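Iron aquisition yersiniabactin synthesis enzyme, YbtT (Escherichia coli, PDB 6BA9) is a type II thioesterase of low specificity, probably acting as a hydrolase, that maintains production of the metallophore yersiniabactin by its NRPS/PKS pathway. Local coordinates at residues T47-G50 with H56-P59; V220-D225 with F237-R242. The protein carries 1 engineered substitution. All coordinates share one frame; numbering follows the deposited sequence.

How the contacts relate
Along the chain the two contacts come in series: contact 1 has closed before contact 2 opens, so neither nests in nor crosses the other. Contact 1 closes a short loop with five residues between its segments, all within the connection from strand 42-46 to helix 63-77. Contact 2 closes a wider connection near the C terminus, with eleven intervening residues that are mostly helical, and joins strand 216-222, at one edge of the sheet, to helix 233-243. The centres of contacts 1 and 2 are about 30 Å apart, and their nearest atoms about 15 Å apart. They fall on opposite sides of the chain's middle. Each is therefore a separate local closure within one thioesterase domain.

Contact 1. Residues T47-G50 with H56-P59; sequences TWPG and HLEP
Pro49 and Leu57 meet through aliphatic carbons, while the backbones beside them meet where carbonyl oxygens face CA-H groups. The CB corner of the Pro49 ring is the part that touches, and it lies 4.1 Å from CB of Leu57. CD1 of Leu57 reaches the same corner, so the leucine meets the proline with both the root and one branch of its side chain. Its CG stands anti to the carbonyl carbon (chi1 -60°), and the chain then extends to CD1, which brings that methyl alongside Pro49. The same torsion sets CG over one face of the His56 ring, offset to the rim, so the leucine is shared between the imidazole and the proline. Beyond Leu57, the carbonyl O of Glu58 approaches Pro49 CB at 3.8 Å, whereas the Glu58 side chain starts away from the contact.

Two CA-H...O contacts complete the closure. Gly50 CA is 3.2 Å from Leu57 O, with an angle of 142° at the hydrogen. In the reverse sense, Pro59 CA lies 3.5 Å from Pro49 O. CB of Pro59 is 3.6 Å from that same oxygen, so the carbonyl abuts two adjacent carbons of the second proline. Pro49 O also accepts a hydrogen bond from Arg51 NH2, which ties it to the intervening loop. At the phi of Gly50, 111°, a beta carbon would collide with the preceding carbonyl O and crowd Pro59 CB, which accounts for the glycine.

The contact is local packing between two prolines and a leucine of one irregular loop, burying 193 Å² in all. It lies between strand 42-46 and helix 63-77: Pro49 rests on Leu66 of that helix, Pro59 touches Leu164 and Ala167 of helix 155-174, and the neighbouring Trp48 reaches Met91 and Val95 of helix 91-105.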
ATOM      1  N   THR A  47      -8.753   1.788   4.578  1.00 13.19           N
ATOM      2  CA  THR A  47      -9.417   0.519   4.873  1.00 12.00           C
ATOM      3  C   THR A  47      -9.970  -0.078   3.588  1.00 10.71           C
ATOM      4  O   THR A  47     -10.733   0.588   2.881  1.00 14.35           O
ATOM      5  CB  THR A  47     -10.602   0.760   5.807  1.00 13.19           C
ATOM      6  OG1 THR A  47     -10.196   1.512   6.950  1.00 16.34           O
ATOM      7  CG2 THR A  47     -11.221  -0.544   6.246  1.00 14.45           C
ATOM      8  N   TRP A  48      -9.622  -1.323   3.300  1.00 12.42           N
ATOM      9  CA  TRP A  48     -10.255  -2.025   2.194  1.00 15.61           C
ATOM     10  C   TRP A  48     -11.681  -2.430   2.583  1.00 14.34           C
ATOM     11  O   TRP A  48     -11.904  -2.944   3.691  1.00 13.92           O
ATOM     12  CB  TRP A  48      -9.471  -3.276   1.826  1.00 15.03           C
ATOM     13  CG  TRP A  48      -8.024  -3.114   1.386  1.00 14.41           C
ATOM     14  CD1 TRP A  48      -7.043  -4.036   1.571  1.00 18.24           C
ATOM     15  CD2 TRP A  48      -7.413  -2.011   0.674  1.00 12.79           C
ATOM     16  NE1 TRP A  48      -5.859  -3.599   1.022  1.00 16.97           N
ATOM     17  CE2 TRP A  48      -6.052  -2.361   0.480  1.00 16.48           C
ATOM     18  CE3 TRP A  48      -7.862  -0.778   0.196  1.00 13.96           C
ATOM     19  CZ2 TRP A  48      -5.147  -1.534  -0.168  1.00 14.99           C
ATOM     20  CZ3 TRP A  48      -6.948   0.051  -0.453  1.00 14.82           C
ATOM     21  CH2 TRP A  48      -5.602  -0.345  -0.624  1.00 14.69           C
ATOM     22  N   PRO A  49     -12.671  -2.195   1.729  1.00 13.00           N
ATOM     23  CA  PRO A  49     -14.029  -2.653   2.035  1.00 13.45           C
ATOM     24  C   PRO A  49     -14.055  -4.113   2.475  1.00 12.88           C
ATOM     25  O   PRO A  49     -13.277  -4.962   2.006  1.00 13.33           O
ATOM     26  CB  PRO A  49     -14.772  -2.423   0.713  1.00 16.12           C
ATOM     27  CG  PRO A  49     -14.076  -1.225   0.123  1.00 16.79           C
ATOM     28  CD  PRO A  49     -12.626  -1.402   0.488  1.00 14.29           C
ATOM     29  N   GLY A  50     -14.930  -4.381   3.446  1.00 12.64           N
ATOM     30  CA  GLY A  50     -15.173  -5.713   3.950  1.00 13.68           C
ATOM     31  C   GLY A  50     -14.690  -5.957   5.362  1.00 13.69           C
ATOM     32  O   GLY A  50     -14.890  -7.066   5.876  1.00 15.56           O
ATOM     33  N   HIS A  56     -19.660  -4.073   6.600  1.00 14.24           N
ATOM     34  CA  HIS A  56     -20.948  -4.263   5.946  1.00 16.42           C
ATOM     35  C   HIS A  56     -20.839  -4.309   4.425  1.00 17.99           C
ATOM     36  O   HIS A  56     -21.827  -4.641   3.764  1.00 20.87           O
ATOM     37  CB  HIS A  56     -21.908  -3.140   6.360  1.00 19.80           C
ATOM     38  CG  HIS A  56     -21.424  -1.771   6.000  1.00 17.46           C
ATOM     39  ND1 HIS A  56     -20.421  -1.129   6.692  1.00 16.48           N
ATOM     40  CD2 HIS A  56     -21.790  -0.925   5.005  1.00 20.22           C
ATOM     41  CE1 HIS A  56     -20.188   0.049   6.142  1.00 19.03           C
ATOM     42  NE2 HIS A  56     -21.000   0.193   5.111  1.00 22.63           N
ATOM     43  N   LEU A  57     -19.687  -3.962   3.851  1.00 15.84           N
ATOM     44  CA  LEU A  57     -19.507  -3.946   2.405  1.00 17.33           C
ATOM     45  C   LEU A  57     -18.881  -5.256   1.938  1.00 17.87           C
ATOM     46  O   LEU A  57     -18.094  -5.881   2.649  1.00 18.80           O
ATOM     47  CB  LEU A  57     -18.607  -2.778   1.997  1.00 18.04           C
ATOM     48  CG  LEU A  57     -19.096  -1.369   2.346  1.00 16.74           C
ATOM     49  CD1 LEU A  57     -18.105  -0.319   1.860  1.00 21.06           C
ATOM     50  CD2 LEU A  57     -20.485  -1.128   1.728  1.00 24.57           C
ATOM     51  N   GLU A  58     -19.211  -5.670   0.715  1.00 20.22           N
ATOM     52  CA  GLU A  58     -18.485  -6.792   0.137  1.00 18.23           C
ATOM     53  C   GLU A  58     -17.086  -6.335  -0.262  1.00 15.17           C
ATOM     54  O   GLU A  58     -16.905  -5.209  -0.728  1.00 17.39           O
ATOM     55  CB  GLU A  58     -19.209  -7.370  -1.085  1.00 22.21           C
ATOM     56  CG  GLU A  58     -20.363  -8.327  -0.718  1.00 30.93           C
ATOM     57  CD  GLU A  58     -19.911  -9.499   0.154  1.00 38.90           C
ATOM     58  OE1 GLU A  58     -20.068  -9.425   1.394  1.00 44.92           O
ATOM     59  OE2 GLU A  58     -19.383 -10.490  -0.397  1.00 39.77           O
ATOM     60  N   PRO A  59     -16.077  -7.184  -0.100  1.00 15.72           N
ATOM     61  CA  PRO A  59     -14.742  -6.791  -0.533  1.00 14.08           C
ATOM     62  C   PRO A  59     -14.665  -6.682  -2.047  1.00 15.43           C
ATOM     63  O   PRO A  59     -15.337  -7.415  -2.788  1.00 17.71           O
ATOM     64  CB  PRO A  59     -13.836  -7.902   0.013  1.00 16.52           C
ATOM     65  CG  PRO A  59     -14.720  -9.043   0.275  1.00 22.07           C
ATOM     66  CD  PRO A  59     -16.084  -8.501   0.557  1.00 18.60           C
TER

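Contact 2. Residues V220-D225 with F237-R242; sequences VVIDGD and FTQIVR
Gln239 lays its side chain across Val220, and a single methyl of the valine does the touching. Val220 CG1 is 3.6 Å from Gln239 OE1 and 3.8 Å from Gln239 CD, with CG of the glutamine only slightly farther off. The methyl thus meets CG and the carbonyl end of the amide together. CG1 stands anti to the backbone N of Val220 (chi1 172°), the rotation that presents this branch to the glutamine. Gln239 itself is bent at chi2 (-55°), so its amide folds over the valine instead of extending straight from the helix.

The oxygen that meets Val220 has a second neighbour: Arg242 NH1, one helical turn on, makes a weak hydrogen bond to Gln239 OE1 at 2.7 Å, with an angle of only 129°. The guanidinium presents its edge to the amide carbon, which lies in its plane. This bond probably helps to steady the bent glutamine.

Ile222 adds a looser apolar contact, its CG1 lying 4.5 Å from Gln239 CG. Val220 and Ile222, two residues apart on strand 216-222, both point toward the helix, whereas Val221 between them points away. Val220 also touches His243, and Ile222 touches Ser235. Ser235, Gln239 and His243 follow at intervals of four along helix 233-243, on the side that meets the strand.

The result is a beta-alpha unit, with a helix packed on the edge strand of the mixed sheet. This is the C-terminal part of the alpha/beta-hydrolase fold, in which the loop after the last strand typically carries the catalytic histidine.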
ATOM      1  N   VAL A 220      15.451   2.395  -2.455  1.00 14.99           N
ATOM      2  CA  VAL A 220      16.163   2.580  -1.201  1.00 14.63           C
ATOM      3  C   VAL A 220      15.851   1.367  -0.340  1.00 14.04           C
ATOM      4  O   VAL A 220      14.680   1.001  -0.164  1.00 14.68           O
ATOM      5  CB  VAL A 220      15.745   3.895  -0.518  1.00 16.00           C
ATOM      6  CG1 VAL A 220      16.346   4.003   0.890  1.00 20.55           C
ATOM      7  CG2 VAL A 220      16.129   5.117  -1.395  1.00 16.86           C
ATOM      8  N   VAL A 221      16.898   0.712   0.156  1.00 15.39           N
ATOM      9  CA  VAL A 221      16.775  -0.556   0.870  1.00 16.77           C
ATOM     10  C   VAL A 221      16.615  -0.274   2.357  1.00 18.34           C
ATOM     11  O   VAL A 221      17.461   0.380   2.980  1.00 20.90           O
ATOM     12  CB  VAL A 221      18.002  -1.448   0.615  1.00 17.63           C
ATOM     13  CG1 VAL A 221      17.869  -2.774   1.380  1.00 21.30           C
ATOM     14  CG2 VAL A 221      18.181  -1.725  -0.848  1.00 18.35           C
ATOM     15  N   ILE A 222      15.538  -0.782   2.931  1.00 16.26           N
ATOM     16  CA  ILE A 222      15.325  -0.797   4.371  1.00 16.64           C
ATOM     17  C   ILE A 222      15.702  -2.188   4.878  1.00 18.08           C
ATOM     18  O   ILE A 222      15.303  -3.204   4.296  1.00 17.36           O
ATOM     19  CB  ILE A 222      13.866  -0.430   4.695  1.00 16.39           C
ATOM     20  CG1 ILE A 222      13.626   1.038   4.279  1.00 20.53           C
ATOM     21  CG2 ILE A 222      13.564  -0.680   6.172  1.00 17.73           C
ATOM     22  CD1 ILE A 222      12.242   1.530   4.498  1.00 25.71           C
ATOM     23  N   ASP A 223      16.518  -2.246   5.929  1.00 19.61           N
ATOM     24  CA  ASP A 223      16.912  -3.538   6.477  1.00 17.87           C
ATOM     25  C   ASP A 223      15.721  -4.168   7.200  1.00 17.23           C
ATOM     26  O   ASP A 223      15.217  -3.612   8.180  1.00 23.09           O
ATOM     27  CB  ASP A 223      18.108  -3.364   7.418  1.00 23.49           C
ATOM     28  CG  ASP A 223      19.395  -3.013   6.672  1.00 30.70           C
ATOM     29  OD1 ASP A 223      19.477  -3.238   5.437  1.00 29.64           O
ATOM     30  OD2 ASP A 223      20.344  -2.525   7.326  1.00 42.20           O
ATOM     31  N   GLY A 224      15.284  -5.326   6.732  1.00 17.10           N
ATOM     32  CA  GLY A 224      14.123  -5.983   7.299  1.00 16.82           C
ATOM     33  C   GLY A 224      13.546  -7.004   6.341  1.00 14.87           C
ATOM     34  O   GLY A 224      14.052  -7.220   5.237  1.00 18.00           O
ATOM     35  N   ASP A 225      12.472  -7.652   6.801  1.00 17.33           N
ATOM     36  CA  ASP A 225      11.735  -8.610   5.992  1.00 16.64           C
ATOM     37  C   ASP A 225      10.508  -7.913   5.389  1.00 15.03           C
ATOM     38  O   ASP A 225      10.405  -6.685   5.410  1.00 15.77           O
ATOM     39  CB  ASP A 225      11.405  -9.868   6.808  1.00 19.18           C
ATOM     40  CG  ASP A 225      10.440  -9.620   7.949  1.00 22.62           C
ATOM     41  OD1 ASP A 225       9.754  -8.582   8.016  1.00 19.72           O
ATOM     42  OD2 ASP A 225      10.350 -10.514   8.821  1.00 26.23           O
ATOM     43  N   PHE A 237       9.653   5.586   7.974  1.00 15.68           N
ATOM     44  CA  PHE A 237       9.291   7.000   7.991  1.00 14.57           C
ATOM     45  C   PHE A 237      10.484   7.912   7.757  1.00 15.99           C
ATOM     46  O   PHE A 237      10.327   8.950   7.112  1.00 15.99           O
ATOM     47  CB  PHE A 237       8.505   7.365   9.250  1.00 15.44           C
ATOM     48  CG  PHE A 237       7.117   6.779   9.246  1.00 15.29           C
ATOM     49  CD1 PHE A 237       6.137   7.308   8.415  1.00 16.32           C
ATOM     50  CD2 PHE A 237       6.806   5.686  10.020  1.00 16.50           C
ATOM     51  CE1 PHE A 237       4.866   6.763   8.385  1.00 15.63           C
ATOM     52  CE2 PHE A 237       5.551   5.143   9.997  1.00 16.04           C
ATOM     53  CZ  PHE A 237       4.575   5.681   9.171  1.00 15.74           C
ATOM     54  N   THR A 238      11.670   7.543   8.244  1.00 16.19           N
ATOM     55  CA  THR A 238      12.860   8.338   7.962  1.00 18.31           C
ATOM     56  C   THR A 238      13.065   8.507   6.465  1.00 17.78           C
ATOM     57  O   THR A 238      13.318   9.618   5.981  1.00 17.79           O
ATOM     58  CB  THR A 238      14.089   7.685   8.584  1.00 18.82           C
ATOM     59  OG1 THR A 238      13.950   7.692   9.998  1.00 23.76           O
ATOM     60  CG2 THR A 238      15.340   8.456   8.193  1.00 22.29           C
ATOM     61  N   GLN A 239      12.947   7.413   5.704  1.00 17.25           N
ATOM     62  CA  GLN A 239      13.210   7.524   4.275  1.00 17.19           C
ATOM     63  C   GLN A 239      12.133   8.335   3.578  1.00 16.94           C
ATOM     64  O   GLN A 239      12.422   9.083   2.644  1.00 17.50           O
ATOM     65  CB  GLN A 239      13.368   6.142   3.648  1.00 18.98           C
ATOM     66  CG  GLN A 239      14.572   5.387   4.174  1.00 20.07           C
ATOM     67  CD  GLN A 239      15.868   6.165   4.009  1.00 23.35           C
ATOM     68  OE1 GLN A 239      16.057   6.870   3.029  1.00 23.22           O
ATOM     69  NE2 GLN A 239      16.752   6.059   4.998  1.00 32.78           N
ATOM     70  N   ILE A 240      10.878   8.212   4.009  1.00 15.76           N
ATOM     71  CA  ILE A 240       9.832   9.044   3.422  1.00 15.70           C
ATOM     72  C   ILE A 240      10.126  10.520   3.665  1.00 16.45           C
ATOM     73  O   ILE A 240      10.132  11.333   2.738  1.00 18.60           O
ATOM     74  CB  ILE A 240       8.450   8.628   3.964  1.00 15.51           C
ATOM     75  CG1 ILE A 240       8.133   7.211   3.490  1.00 16.65           C
ATOM     76  CG2 ILE A 240       7.393   9.601   3.538  1.00 17.60           C
ATOM     77  CD1 ILE A 240       6.882   6.618   4.091  1.00 17.44           C
ATOM     78  N   VAL A 241      10.366  10.901   4.919  1.00 15.93           N
ATOM     79  CA  VAL A 241      10.546  12.323   5.204  1.00 19.28           C
ATOM     80  C   VAL A 241      11.754  12.882   4.462  1.00 17.82           C
ATOM     81  O   VAL A 241      11.683  13.970   3.871  1.00 21.22           O
ATOM     82  CB  VAL A 241      10.634  12.569   6.722  1.00 19.44           C
ATOM     83  CG1 VAL A 241      10.904  14.059   6.992  1.00 23.70           C
ATOM     84  CG2 VAL A 241       9.370  12.134   7.410  1.00 22.29           C
ATOM     85  N   ARG A 242      12.873  12.147   4.473  1.00 17.86           N
ATOM     86  CA  ARG A 242      14.118  12.602   3.844  1.00 20.61           C
ATOM     87  C   ARG A 242      13.924  12.917   2.371  1.00 21.87           C
ATOM     88  O   ARG A 242      14.582  13.814   1.825  1.00 23.71           O
ATOM     89  CB  ARG A 242      15.196  11.510   3.934  1.00 21.63           C
ATOM     90  CG  ARG A 242      15.843  11.342   5.271  1.00 29.86           C
ATOM     91  CD  ARG A 242      16.961  10.288   5.177  1.00 30.43           C
ATOM     92  NE  ARG A 242      18.023  10.708   4.255  1.00 42.54           N
ATOM     93  CZ  ARG A 242      18.436  10.039   3.174  1.00 41.80           C
ATOM     94  NH1 ARG A 242      17.913   8.866   2.840  1.00 40.77           N
ATOM     95  NH2 ARG A 242      19.407  10.545   2.425  1.00 45.54           N
TER